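Local coordinates for protein peptidylprolyl isomerase PrsA (Bacillus anthracis, PDB 6VJ4) that catalyses cis-trans isomerisation of peptidyl-prolyl bonds and helps secreted proteins, including the protective antigen, to fold outside the cell, at residues D47-E52 with N81-K86; A92-V97 with N214-R219; A112-V117 with S144-S149; S118-A123 with N188-I193. All blocks are in the same frame, centred on the assembly; numbering follows the deposited sequence. Where two conformers were deposited one is given.

Contacts 1 and 2 lie in the helical part of the chain and share helix 76-95. Their centres are 19 Å apart. Contacts 3 and 4 lie in the PpiC domain, with centres 10 Å apart, on the neighbouring strands 110-117 and 189-198. Contact 3 is buried; the other three are partly buried. Contact 1 has apolar packing with a salt bridge toward solvent on the lysine side. In contact 2 an arginine holds the hydroxyl and, weakly, the carbonyl of a serine. Contact 3 is a polar network on an aspartate, while contact 4 has no hydrogen bonds across it and rests on a tyrosine ring. Contacts 3 and 4 are nested inside the chain loop that contact 2 closes.

Contact 1 (D47-E52 with N81-K86); sequences DDVDKE and NQIKFK
Glu-52 and Lys-86 make the polar part of this helix-helix contact. Lys-86 NZ donates to Glu-52 OE2 at 3.0 Å, and the pair is a salt bridge. The ammonium group reaches OE2 from above the carboxylate, 47° out of its plane. The two side chains cross at about a right angle. Each has a bend: Glu-52 at chi2 (67°), which places CD, and Lys-86 at chi3, which places CE. The other oxygen, Glu-52 OE1, faces Lys-55 in a long, weak ion pair.

The apolar part centres on the CG2 methyl of Ile-83. This methyl stands 3.6 Å from Glu-52 CB, so the aliphatic stem of the glutamate packs on it before the chain turns to the lysine. Ile-83 CG2 also meets Val-49 CG1 at 4.1 Å and lies 3.8 Å from Val-49 O. The second branch of Ile-83 ends in CD1, which lies 3.9 Å from Glu-52 O. The other methyl of Val-49 goes to the next residue along: CG2 rests 3.9 Å from Lys-84 CA, and close to CB as well. From there the Lys-84 chain runs away from segment 47-52.

The local helix axes approach to 9.3 Å at an angle of 116° between their directions. The nearest CA atoms are those of Val-49 and Lys-84, 5.6 Å apart. This is plain helix-helix packing that joins helix 46-60 to helix 76-95, far from contacts 3 and 4. Helix 28-41 also packs on 76-95, with Phe-85 touching Gln-35 and Ile-38, and Gln-82 hydrogen-bonded to Glu-31 and Gln-35.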
loop_
_atom_site.group_PDB
_atom_site.type_symbol
_atom_site.label_atom_id
_atom_site.label_comp_id
_atom_site.label_asym_id
_atom_site.label_seq_id
_atom_site.Cartn_x
_atom_site.Cartn_y
_atom_site.Cartn_z
ATOM N N ASP A 47 -6.086 -26.381 -4.202
ATOM C CA ASP A 47 -6.067 -27.802 -3.764
ATOM C C ASP A 47 -5.182 -27.918 -2.516
ATOM O O ASP A 47 -5.623 -28.560 -1.542
ATOM C CB ASP A 47 -5.575 -28.742 -4.869
ATOM C CG ASP A 47 -6.507 -28.874 -6.067
ATOM O OD1 ASP A 47 -7.633 -28.344 -6.006
ATOM O OD2 ASP A 47 -6.097 -29.514 -7.056
ATOM N N ASP A 48 -3.991 -27.307 -2.548
ATOM C CA ASP A 48 -3.050 -27.350 -1.394
ATOM C C ASP A 48 -3.682 -26.637 -0.191
ATOM O O ASP A 48 -3.508 -27.131 0.935
ATOM C CB ASP A 48 -1.700 -26.707 -1.732
ATOM C CG ASP A 48 -0.932 -27.383 -2.858
ATOM O OD1 ASP A 48 -1.477 -28.334 -3.455
ATOM O OD2 ASP A 48 0.204 -26.945 -3.134
ATOM N N VAL A 49 -4.368 -25.515 -0.430
ATOM C CA VAL A 49 -5.019 -24.721 0.658
ATOM C C VAL A 49 -6.135 -25.565 1.285
ATOM O O VAL A 49 -6.159 -25.683 2.531
ATOM C CB VAL A 49 -5.568 -23.376 0.140
ATOM C CG1 VAL A 49 -6.443 -22.684 1.178
ATOM C CG2 VAL A 49 -4.458 -22.441 -0.327
ATOM N N ASP A 50 -7.019 -26.119 0.447
ATOM C CA ASP A 50 -8.170 -26.934 0.921
ATOM C C ASP A 50 -7.652 -28.151 1.697
ATOM O O ASP A 50 -8.267 -28.490 2.723
ATOM C CB ASP A 50 -9.082 -27.330 -0.245
ATOM C CG ASP A 50 -9.777 -26.152 -0.915
ATOM O OD1 ASP A 50 -9.834 -25.067 -0.295
ATOM O OD2 ASP A 50 -10.252 -26.325 -2.057
ATOM N N LYS A 51 -6.552 -28.765 1.245
ATOM C CA LYS A 51 -6.004 -29.946 1.966
ATOM C C LYS A 51 -5.572 -29.528 3.376
ATOM O O LYS A 51 -5.815 -30.303 4.321
ATOM C CB LYS A 51 -4.841 -30.582 1.196
ATOM C CG LYS A 51 -4.084 -31.660 1.965
ATOM C CD LYS A 51 -3.223 -32.564 1.102
ATOM C CE LYS A 51 -4.034 -33.495 0.224
ATOM N NZ LYS A 51 -3.168 -34.399 -0.570
ATOM N N GLU A 52 -4.962 -28.346 3.508
ATOM C CA GLU A 52 -4.502 -27.867 4.839
ATOM C C GLU A 52 -5.736 -27.540 5.691
ATOM O O GLU A 52 -5.687 -27.778 6.911
ATOM C CB GLU A 52 -3.574 -26.658 4.681
ATOM C CG GLU A 52 -2.842 -26.268 5.957
ATOM C CD GLU A 52 -1.815 -27.275 6.452
ATOM O OE1 GLU A 52 -1.481 -28.205 5.690
ATOM O OE2 GLU A 52 -1.353 -27.128 7.602
ATOM N N ASN A 81 -8.430 -18.049 4.112
ATOM C CA ASN A 81 -7.545 -16.930 3.688
ATOM C C ASN A 81 -6.296 -16.886 4.573
ATOM O O ASN A 81 -5.238 -16.498 4.048
ATOM C CB ASN A 81 -8.256 -15.573 3.691
ATOM C CG ASN A 81 -9.139 -15.367 2.480
ATOM O OD1 ASN A 81 -9.065 -16.122 1.513
ATOM N ND2 ASN A 81 -9.962 -14.330 2.512
ATOM N N GLN A 82 -6.410 -17.274 5.850
ATOM C CA GLN A 82 -5.229 -17.247 6.761
ATOM C C GLN A 82 -4.304 -18.422 6.406
ATOM O O GLN A 82 -3.072 -18.259 6.521
ATOM C CB GLN A 82 -5.632 -17.304 8.239
ATOM C CG GLN A 82 -6.599 -16.210 8.691
ATOM C CD GLN A 82 -6.139 -14.795 8.430
ATOM O OE1 GLN A 82 -5.439 -14.506 7.463
ATOM N NE2 GLN A 82 -6.572 -13.881 9.284
ATOM N N ILE A 83 -4.888 -19.559 6.012
ATOM C CA ILE A 83 -4.096 -20.754 5.594
ATOM C C ILE A 83 -3.414 -20.438 4.255
ATOM O O ILE A 83 -2.213 -20.749 4.115
ATOM C CB ILE A 83 -4.980 -22.015 5.526
ATOM C CG1 ILE A 83 -5.332 -22.510 6.932
ATOM C CG2 ILE A 83 -4.314 -23.107 4.701
ATOM C CD1 ILE A 83 -5.933 -23.898 6.979
ATOM N N LYS A 84 -4.150 -19.832 3.320
ATOM C CA LYS A 84 -3.566 -19.436 2.013
ATOM C C LYS A 84 -2.343 -18.549 2.287
ATOM O O LYS A 84 -1.293 -18.777 1.651
ATOM C CB LYS A 84 -4.636 -18.745 1.161
ATOM C CG LYS A 84 -4.193 -18.251 -0.212
ATOM C CD LYS A 84 -5.337 -17.639 -1.010
ATOM C CE LYS A 84 -4.898 -16.949 -2.284
ATOM N NZ LYS A 84 -4.232 -17.884 -3.225
ATOM N N PHE A 85 -2.457 -17.619 3.240
ATOM C CA PHE A 85 -1.330 -16.711 3.581
ATOM C C PHE A 85 -0.160 -17.511 4.174
ATOM O O PHE A 85 0.994 -17.314 3.722
ATOM C CB PHE A 85 -1.783 -15.615 4.549
ATOM C CG PHE A 85 -0.667 -14.718 5.020
ATOM C CD1 PHE A 85 -0.138 -13.746 4.183
ATOM C CD2 PHE A 85 -0.131 -14.857 6.291
ATOM C CE1 PHE A 85 0.894 -12.927 4.613
ATOM C CE2 PHE A 85 0.899 -14.034 6.720
ATOM C CZ PHE A 85 1.411 -13.072 5.881
ATOM N N LYS A 86 -0.445 -18.383 5.146
ATOM C CA LYS A 86 0.623 -19.184 5.808
ATOM C C LYS A 86 1.406 -19.982 4.756
ATOM O O LYS A 86 2.657 -19.935 4.782
ATOM C CB LYS A 86 0.039 -20.150 6.842
ATOM C CG LYS A 86 1.087 -20.901 7.655
ATOM C CD LYS A 86 0.570 -22.125 8.383
ATOM C CE LYS A 86 0.154 -23.238 7.442
ATOM N NZ LYS A 86 -0.163 -24.487 8.174
#

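Contact 2 (A92-V97 with N214-R219); sequences AIKQSV and NLEEER
Ser-96 OG is held on two sides. It accepts from Arg-219 NH1 at 3.0 Å and donates to Ile-93 O at 2.6 Å. The hydroxyl stands between its own backbone N and carbonyl carbon (chi1 76°), turned back to the carbonyl of Ile-93. The bond from NH1 is moderately straight, 148° at the hydrogen. OG lies close to the guanidinium plane, 11° out of it. NH1 also reaches Ser-96 O at 3.0 Å, near the guanidinium plane, but this bond is bent and weak. The arginine thus grips the hydroxyl and the carbonyl of one residue. A long, weak ion pair links NH1 to Asp-101.

The stem of Arg-219 packs as well. Its CB lies 3.5 Å from Ile-93 CG2, and the two side chains slide past each other in opposite directions. Val-97 packs on the other helix with both methyls: CG1 meets Leu-215 CD1 at 4.1 Å, while CG2 lies near Glu-216 CG and the NH1 and CD of Arg-219.

Glu-216 meets Lys-94 without a salt bridge. Its OE2 lies 3.4 Å from Lys-94 CG, whereas Lys-94 NZ stays 4.6 Å from Glu-216 OE2. A water joins the same carboxylate oxygen to Lys-94 O, donating to both.

The contact joins the last turn of helix 76-95 and the residues just after it to helix 204-220. Arg-212, earlier on that helix, donates to Val-97 O. Helix 223-236 packs on the same contact, with Phe-225 on Ser-96 and Arg-219, and Leu-229 on Ile-93.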
loop_
_atom_site.group_PDB
_atom_site.type_symbol
_atom_site.label_atom_id
_atom_site.label_comp_id
_atom_site.label_asym_id
_atom_site.label_seq_id
_atom_site.Cartn_x
_atom_site.Cartn_y
_atom_site.Cartn_z
ATOM N N ALA A 92 7.523 -18.465 0.341
ATOM C CA ALA A 92 8.392 -17.268 0.231
ATOM C C ALA A 92 9.655 -17.453 1.090
ATOM O O ALA A 92 10.758 -17.085 0.631
ATOM C CB ALA A 92 7.632 -16.044 0.662
ATOM N N ILE A 93 9.486 -17.974 2.302
ATOM C CA ILE A 93 10.645 -18.190 3.218
ATOM C C ILE A 93 11.542 -19.276 2.613
ATOM O O ILE A 93 12.774 -19.117 2.665
ATOM C CB ILE A 93 10.163 -18.528 4.644
ATOM C CG1 ILE A 93 9.357 -17.369 5.240
ATOM C CG2 ILE A 93 11.333 -18.907 5.541
ATOM C CD1 ILE A 93 8.664 -17.697 6.536
ATOM N N LYS A 94 10.940 -20.317 2.035
ATOM C CA LYS A 94 11.741 -21.402 1.411
ATOM C C LYS A 94 12.519 -20.832 0.220
ATOM O O LYS A 94 13.683 -21.223 0.043
ATOM C CB LYS A 94 10.840 -22.576 1.011
ATOM C CG LYS A 94 11.572 -23.771 0.421
ATOM C CD LYS A 94 10.746 -25.039 0.342
ATOM C CE LYS A 94 11.579 -26.233 -0.082
ATOM N NZ LYS A 94 10.795 -27.491 -0.106
ATOM N N GLN A 95 11.917 -19.919 -0.552
ATOM C CA GLN A 95 12.616 -19.331 -1.725
ATOM C C GLN A 95 13.615 -18.258 -1.278
ATOM O O GLN A 95 14.520 -17.965 -2.064
ATOM C CB GLN A 95 11.606 -18.791 -2.738
ATOM C CG GLN A 95 10.816 -19.905 -3.411
ATOM C CD GLN A 95 9.795 -19.418 -4.410
ATOM O OE1 GLN A 95 8.954 -20.181 -4.872
ATOM N NE2 GLN A 95 9.870 -18.147 -4.764
ATOM N N SER A 96 13.492 -17.734 -0.054
ATOM C CA SER A 96 14.442 -16.693 0.429
ATOM C C SER A 96 15.846 -17.292 0.609
ATOM O O SER A 96 16.818 -16.520 0.698
ATOM C CB SER A 96 13.984 -16.091 1.732
ATOM O OG SER A 96 14.237 -16.974 2.816
ATOM N N VAL A 97 15.944 -18.616 0.684
ATOM C CA VAL A 97 17.272 -19.263 0.921
ATOM C C VAL A 97 17.967 -19.436 -0.430
ATOM O O VAL A 97 17.512 -20.270 -1.246
ATOM C CB VAL A 97 17.143 -20.591 1.687
ATOM C CG1 VAL A 97 18.503 -21.232 1.931
ATOM C CG2 VAL A 97 16.408 -20.408 3.009
ATOM N N ASN A 214 18.096 -26.608 7.300
ATOM C CA ASN A 214 18.268 -25.899 8.599
ATOM C C ASN A 214 17.929 -24.419 8.436
ATOM O O ASN A 214 17.237 -23.887 9.304
ATOM C CB ASN A 214 19.693 -26.009 9.155
ATOM C CG ASN A 214 19.978 -27.318 9.857
ATOM O OD1 ASN A 214 19.059 -28.072 10.169
ATOM N ND2 ASN A 214 21.247 -27.573 10.142
ATOM N N LEU A 215 18.393 -23.781 7.356
ATOM C CA LEU A 215 18.096 -22.334 7.176
ATOM C C LEU A 215 16.597 -22.158 6.915
ATOM O O LEU A 215 16.036 -21.171 7.424
ATOM C CB LEU A 215 18.921 -21.759 6.023
ATOM C CG LEU A 215 20.397 -21.519 6.313
ATOM C CD1 LEU A 215 21.124 -21.110 5.049
ATOM C CD2 LEU A 215 20.573 -20.461 7.394
ATOM N N GLU A 216 15.999 -23.069 6.138
ATOM C CA GLU A 216 14.540 -22.996 5.840
ATOM C C GLU A 216 13.777 -23.041 7.169
ATOM O O GLU A 216 12.977 -22.121 7.429
ATOM C CB GLU A 216 14.093 -24.148 4.934
ATOM C CG GLU A 216 14.538 -24.026 3.484
ATOM C CD GLU A 216 14.291 -25.261 2.623
ATOM O OE1 GLU A 216 13.881 -26.297 3.179
ATOM O OE2 GLU A 216 14.520 -25.191 1.395
ATOM N N GLU A 217 14.064 -24.053 7.992
ATOM C CA GLU A 217 13.382 -24.256 9.305
ATOM C C GLU A 217 13.612 -23.049 10.234
ATOM O O GLU A 217 12.618 -22.518 10.764
ATOM C CB GLU A 217 13.843 -25.580 9.918
ATOM C CG GLU A 217 13.409 -26.790 9.099
ATOM C CD GLU A 217 14.011 -28.128 9.498
ATOM O OE1 GLU A 217 14.909 -28.146 10.374
ATOM O OE2 GLU A 217 13.590 -29.156 8.916
ATOM N N GLU A 218 14.865 -22.619 10.411
ATOM C CA GLU A 218 15.181 -21.481 11.325
ATOM C C GLU A 218 14.447 -20.210 10.874
ATOM O O GLU A 218 13.893 -19.515 11.745
ATOM C CB GLU A 218 16.692 -21.250 11.393
ATOM C CG GLU A 218 17.443 -22.359 12.113
ATOM C CD GLU A 218 18.957 -22.319 11.964
ATOM O OE1 GLU A 218 19.450 -21.595 11.073
ATOM O OE2 GLU A 218 19.639 -23.017 12.735
ATOM N N ARG A 219 14.426 -19.924 9.569
ATOM C CA ARG A 219 13.743 -18.705 9.067
ATOM C C ARG A 219 12.220 -18.839 9.210
ATOM O O ARG A 219 11.562 -17.802 9.418
ATOM C CB ARG A 219 14.139 -18.433 7.614
ATOM C CG ARG A 219 15.578 -17.966 7.459
ATOM C CD ARG A 219 15.939 -17.681 6.021
ATOM N NE ARG A 219 17.283 -17.143 5.924
ATOM C CZ ARG A 219 17.834 -16.693 4.808
ATOM N NH1 ARG A 219 17.148 -16.705 3.677
ATOM N NH2 ARG A 219 19.072 -16.229 4.829
HETATM O O HOH W 1 15.279 -23.334 -0.128
#

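Contact 3 (A112-V117 with S144-S149); sequences ASHILV and SQDLLS
Asp-146 OD2 takes bonds from His-114 and Ser-149 on opposite faces of its carboxylate. His-114 NE2 donates to Asp-146 OD2 at 2.8 Å, and the bond is nearly straight (167°). The oxygen lies in the ring plane and is met on its anti side. His-114 CG stands between the backbone N and the carbonyl carbon of its residue, and from there the ring reaches the aspartate. Ring and carboxylate are turned 65° against each other. Ser-149 OG donates to Asp-146 OD2 at 2.7 Å from above the carboxylate plane. The second oxygen serves its own segment: Leu-148 N donates to Asp-146 OD1 at 3.1 Å from above the carboxylate plane, an N-cap bond at the start of a short helix. These bonds hold the carboxylate in position for the histidine.

On its other side His-114 meets His-191, with ND1 of each 2.8 Å apart in a probable hydrogen bond. Paired histidines on neighbouring strands are a hallmark of the parvulin, or PpiC, fold. Phe-168 meets the His-114 ring edge-to-face. The arrangement is consistent with the active site of this family.

The turn itself is fastened to the strand by Ser-144. Its OG accepts from Leu-116 N at 3.1 Å, in a nearly straight bond (177°). The same OG accepts from Asp-146 N at 3.2 Å, which makes an ST turn. One residue on, Gln-145 N donates to Leu-116 O at 2.7 Å. Leu-116 therefore uses both its backbone N and its O on this turn. A water links His-114 O, Ser-144 OG and Ser-149 OG. Ile-115 CG2 packs against Ser-144 CA and CB.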
loop_
_atom_site.group_PDB
_atom_site.type_symbol
_atom_site.label_atom_id
_atom_site.label_comp_id
_atom_site.label_asym_id
_atom_site.label_seq_id
_atom_site.Cartn_x
_atom_site.Cartn_y
_atom_site.Cartn_z
ATOM N N ALA A 112 31.817 -23.444 22.050
ATOM C CA ALA A 112 32.420 -22.266 22.688
ATOM C C ALA A 112 31.787 -22.039 24.049
ATOM O O ALA A 112 30.656 -22.513 24.311
ATOM C CB ALA A 112 32.205 -21.029 21.843
ATOM N N SER A 113 32.512 -21.301 24.856
ATOM C CA SER A 113 31.944 -20.784 26.125
ATOM C C SER A 113 31.894 -19.270 26.013
ATOM O O SER A 113 32.675 -18.687 25.238
ATOM C CB SER A 113 32.738 -21.188 27.341
ATOM O OG SER A 113 32.779 -22.602 27.451
ATOM N N HIS A 114 31.038 -18.622 26.800
ATOM C CA HIS A 114 31.073 -17.146 26.773
ATOM C C HIS A 114 30.617 -16.601 28.123
ATOM O O HIS A 114 29.984 -17.357 28.932
ATOM C CB HIS A 114 30.225 -16.531 25.652
ATOM C CG HIS A 114 28.751 -16.514 25.869
ATOM N ND1 HIS A 114 27.970 -15.425 25.491
ATOM C CD2 HIS A 114 27.895 -17.420 26.403
ATOM C CE1 HIS A 114 26.697 -15.680 25.780
ATOM N NE2 HIS A 114 26.620 -16.887 26.367
ATOM N N ILE A 115 31.010 -15.361 28.342
ATOM C CA ILE A 115 30.525 -14.540 29.478
ATOM C C ILE A 115 29.855 -13.322 28.854
ATOM O O ILE A 115 30.530 -12.644 28.055
ATOM C CB ILE A 115 31.691 -14.162 30.389
ATOM C CG1 ILE A 115 32.358 -15.430 30.924
ATOM C CG2 ILE A 115 31.233 -13.202 31.479
ATOM C CD1 ILE A 115 33.631 -15.194 31.633
ATOM N N LEU A 116 28.586 -13.101 29.188
ATOM C CA LEU A 116 27.817 -11.948 28.672
ATOM C C LEU A 116 27.645 -10.892 29.765
ATOM O O LEU A 116 27.167 -11.234 30.861
ATOM C CB LEU A 116 26.458 -12.437 28.182
ATOM C CG LEU A 116 25.497 -11.340 27.742
ATOM C CD1 LEU A 116 26.077 -10.545 26.584
ATOM C CD2 LEU A 116 24.159 -11.958 27.346
ATOM N N VAL A 117 28.056 -9.665 29.473
ATOM C CA VAL A 117 27.887 -8.532 30.431
ATOM C C VAL A 117 27.311 -7.332 29.673
ATOM O O VAL A 117 27.403 -7.275 28.462
ATOM C CB VAL A 117 29.169 -8.174 31.206
ATOM C CG1 VAL A 117 29.613 -9.306 32.125
ATOM C CG2 VAL A 117 30.306 -7.717 30.309
ATOM N N SER A 144 28.238 -13.947 34.369
ATOM C CA SER A 144 27.518 -13.959 33.071
ATOM C C SER A 144 26.032 -13.654 33.247
ATOM O O SER A 144 25.415 -14.179 34.199
ATOM C CB SER A 144 27.694 -15.239 32.321
ATOM O OG SER A 144 27.106 -15.106 31.040
ATOM N N GLN A 145 25.494 -12.833 32.339
ATOM C CA GLN A 145 24.055 -12.499 32.302
ATOM C C GLN A 145 23.295 -13.520 31.454
ATOM O O GLN A 145 22.061 -13.438 31.432
ATOM C CB GLN A 145 23.877 -11.095 31.738
ATOM C CG GLN A 145 24.488 -10.048 32.641
ATOM C CD GLN A 145 24.410 -8.677 32.024
ATOM O OE1 GLN A 145 23.902 -8.503 30.915
ATOM N NE2 GLN A 145 24.973 -7.712 32.721
ATOM N N ASP A 146 24.001 -14.444 30.796
ATOM C CA ASP A 146 23.319 -15.439 29.924
ATOM C C ASP A 146 22.866 -16.603 30.803
ATOM O O ASP A 146 23.687 -17.495 31.092
ATOM C CB ASP A 146 24.198 -15.940 28.784
ATOM C CG ASP A 146 23.479 -16.990 27.949
ATOM O OD1 ASP A 146 22.232 -17.101 28.104
ATOM O OD2 ASP A 146 24.155 -17.751 27.241
ATOM N N LEU A 147 21.600 -16.576 31.229
ATOM C CA LEU A 147 21.113 -17.629 32.159
ATOM C C LEU A 147 21.167 -19.007 31.496
ATOM O O LEU A 147 21.281 -19.984 32.232
ATOM C CB LEU A 147 19.693 -17.297 32.597
ATOM C CG LEU A 147 19.543 -15.984 33.360
ATOM C CD1 LEU A 147 18.102 -15.800 33.801
ATOM C CD2 LEU A 147 20.485 -15.958 34.564
ATOM N N LEU A 148 21.058 -19.091 30.169
ATOM C CA LEU A 148 21.068 -20.435 29.522
ATOM C C LEU A 148 22.422 -21.143 29.678
ATOM O O LEU A 148 22.423 -22.377 29.570
ATOM C CB LEU A 148 20.743 -20.267 28.039
ATOM C CG LEU A 148 19.352 -19.742 27.719
ATOM C CD1 LEU A 148 19.191 -19.532 26.213
ATOM C CD2 LEU A 148 18.306 -20.705 28.236
ATOM N N SER A 149 23.527 -20.408 29.862
ATOM C CA SER A 149 24.869 -21.044 29.897
ATOM C C SER A 149 25.650 -20.735 31.169
ATOM O O SER A 149 26.625 -21.458 31.408
ATOM C CB SER A 149 25.726 -20.634 28.712
ATOM O OG SER A 149 25.882 -19.216 28.679
HETATM O O HOH W 2 27.523 -17.587 30.131
#

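Contact 4 (S118-A123 with N188-I193)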
loop_
_atom_site.group_PDB
_atom_site.type_symbol
_atom_site.label_atom_id
_atom_site.label_comp_id
_atom_site.label_asym_id
_atom_site.label_seq_id
_atom_site.Cartn_x
_atom_site.Cartn_y
_atom_site.Cartn_z
ATOM N N SER A 118 26.656 -6.409 30.373
ATOM C CA SER A 118 26.038 -5.289 29.616
ATOM C C SER A 118 27.010 -4.112 29.514
ATOM O O SER A 118 26.880 -3.318 28.570
ATOM C CB SER A 118 24.740 -4.878 30.266
ATOM O OG SER A 118 24.951 -4.657 31.645
ATOM N N ASP A 119 27.944 -4.025 30.453
ATOM C CA ASP A 119 28.873 -2.870 30.557
ATOM C C ASP A 119 30.182 -3.245 29.863
ATOM O O ASP A 119 30.753 -4.265 30.272
ATOM C CB ASP A 119 29.094 -2.535 32.032
ATOM C CG ASP A 119 29.905 -1.275 32.270
ATOM O OD1 ASP A 119 29.328 -0.181 32.130
ATOM O OD2 ASP A 119 31.116 -1.404 32.566
ATOM N N GLU A 120 30.619 -2.444 28.876
ATOM C CA GLU A 120 31.863 -2.706 28.096
ATOM C C GLU A 120 33.090 -2.657 29.021
ATOM O O GLU A 120 34.028 -3.458 28.794
ATOM C CB GLU A 120 32.030 -1.702 26.954
ATOM C CG GLU A 120 33.259 -1.955 26.098
ATOM C CD GLU A 120 33.540 -0.936 25.005
ATOM O OE1 GLU A 120 32.718 -0.019 24.823
ATOM O OE2 GLU A 120 34.588 -1.055 24.341
ATOM N N ASN A 121 33.125 -1.734 29.987
ATOM C CA ASN A 121 34.299 -1.712 30.901
ATOM C C ASN A 121 34.310 -3.006 31.718
ATOM O O ASN A 121 35.398 -3.533 31.973
ATOM C CB ASN A 121 34.326 -0.518 31.867
ATOM C CG ASN A 121 35.646 -0.439 32.613
ATOM O OD1 ASN A 121 36.707 -0.386 31.989
ATOM N ND2 ASN A 121 35.599 -0.440 33.936
ATOM N N GLU A 122 33.133 -3.491 32.117
ATOM C CA GLU A 122 33.069 -4.758 32.892
ATOM C C GLU A 122 33.624 -5.902 32.033
ATOM O O GLU A 122 34.312 -6.775 32.594
ATOM C CB GLU A 122 31.640 -5.057 33.347
ATOM C CG GLU A 122 31.546 -6.315 34.190
ATOM C CD GLU A 122 30.215 -6.560 34.887
ATOM O OE1 GLU A 122 29.411 -5.605 34.996
ATOM O OE2 GLU A 122 29.993 -7.708 35.320
ATOM N N ALA A 123 33.344 -5.886 30.732
ATOM C CA ALA A 123 33.857 -6.942 29.815
ATOM C C ALA A 123 35.377 -6.824 29.706
ATOM O O ALA A 123 36.051 -7.852 29.727
ATOM C CB ALA A 123 33.212 -6.851 28.462
ATOM N N ASN A 188 22.767 -8.377 22.425
ATOM C CA ASN A 188 22.563 -8.929 23.796
ATOM C C ASN A 188 23.492 -8.237 24.812
ATOM O O ASN A 188 23.221 -8.316 26.025
ATOM C CB ASN A 188 22.789 -10.445 23.774
ATOM C CG ASN A 188 21.934 -11.145 22.736
ATOM O OD1 ASN A 188 22.409 -12.022 22.016
ATOM N ND2 ASN A 188 20.689 -10.725 22.614
ATOM N N GLY A 189 24.544 -7.564 24.347
ATOM C CA GLY A 189 25.486 -6.885 25.262
ATOM C C GLY A 189 26.917 -7.116 24.806
ATOM O O GLY A 189 27.146 -7.073 23.597
ATOM N N TYR A 190 27.842 -7.369 25.738
ATOM C CA TYR A 190 29.245 -7.628 25.347
ATOM C C TYR A 190 29.611 -9.039 25.766
ATOM O O TYR A 190 29.371 -9.413 26.943
ATOM C CB TYR A 190 30.219 -6.640 25.998
ATOM C CG TYR A 190 30.069 -5.248 25.471
ATOM C CD1 TYR A 190 30.755 -4.836 24.342
ATOM C CD2 TYR A 190 29.206 -4.354 26.086
ATOM C CE1 TYR A 190 30.596 -3.551 23.837
ATOM C CE2 TYR A 190 29.036 -3.072 25.594
ATOM C CZ TYR A 190 29.724 -2.676 24.460
ATOM O OH TYR A 190 29.555 -1.410 23.978
ATOM N N HIS A 191 30.258 -9.770 24.851
ATOM C CA HIS A 191 30.629 -11.168 25.118
ATOM C C HIS A 191 32.135 -11.320 25.199
ATOM O O HIS A 191 32.850 -10.650 24.434
ATOM C CB HIS A 191 30.203 -12.122 23.982
ATOM C CG HIS A 191 28.771 -12.069 23.604
ATOM N ND1 HIS A 191 27.865 -13.027 24.026
ATOM C CD2 HIS A 191 28.079 -11.194 22.844
ATOM C CE1 HIS A 191 26.679 -12.740 23.549
ATOM N NE2 HIS A 191 26.773 -11.615 22.823
ATOM N N ILE A 192 32.569 -12.118 26.160
ATOM C CA ILE A 192 33.953 -12.629 26.139
ATOM C C ILE A 192 33.777 -14.083 25.709
ATOM O O ILE A 192 33.037 -14.831 26.390
ATOM C CB ILE A 192 34.673 -12.473 27.474
ATOM C CG1 ILE A 192 34.805 -10.994 27.847
ATOM C CG2 ILE A 192 36.021 -13.146 27.405
ATOM C CD1 ILE A 192 35.619 -10.176 26.871
ATOM N N ILE A 193 34.416 -14.459 24.599
ATOM C CA ILE A 193 34.185 -15.795 23.991
ATOM C C ILE A 193 35.463 -16.631 24.055
ATOM O O ILE A 193 36.580 -16.069 23.835
ATOM C CB ILE A 193 33.736 -15.630 22.522
ATOM C CG1 ILE A 193 32.572 -14.656 22.360
ATOM C CG2 ILE A 193 33.445 -16.995 21.893
ATOM C CD1 ILE A 193 32.249 -14.303 20.904
#
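Ser-118 passes Gly-189 with their CA atoms 4.7 Å apart, and the first turn of helix 120-131 then lies against strand 189-198. This is the helix-on-sheet layer of the parvulin (PpiC) fold: strand 110-117 leads through a short turn into the helix, which packs back on the neighbouring strand. Gly-189 has backbone angles, phi 138° among them, at which a CB would press on the carbonyl O of Asn-188. No hydrogen bond crosses between the two segments.

Tyr-190 carries most of the side-chain contact. Glu-120 CB sits over one face of its ring, 3.7 Å from the centroid and 19° off the normal, in a CH-pi contact. It lies toward the rim, nearest to Tyr-190 CZ at 3.5 Å. The extended Glu-120 chain runs on past the rim, CG nearest Tyr-190 CE1, toward the hydroxyl. Its carboxylate is turned only 21° from the ring plane, and OE1 ends 3.6 Å from Tyr-190 OH. At the ring edge, Ser-118 O lies in the plane, 3.6 Å from Tyr-190 CD2. The ring is thus met on a face by the helix and at an edge by the turn before it. Gln-185 of strand 184-186 also touches Tyr-190.

At the root of the tyrosine, Ala-123 CB packs on Tyr-190 CB at 3.9 Å. Pro-183 touches both Ala-123 and Ile-192. At the start of the helix Glu-122 N donates to Asp-119 OD2 at 2.9 Å, a capping bond. Ile-192 meets the same turn of helix: its CD1 methyl stops 3.7 Å from Ala-123 O.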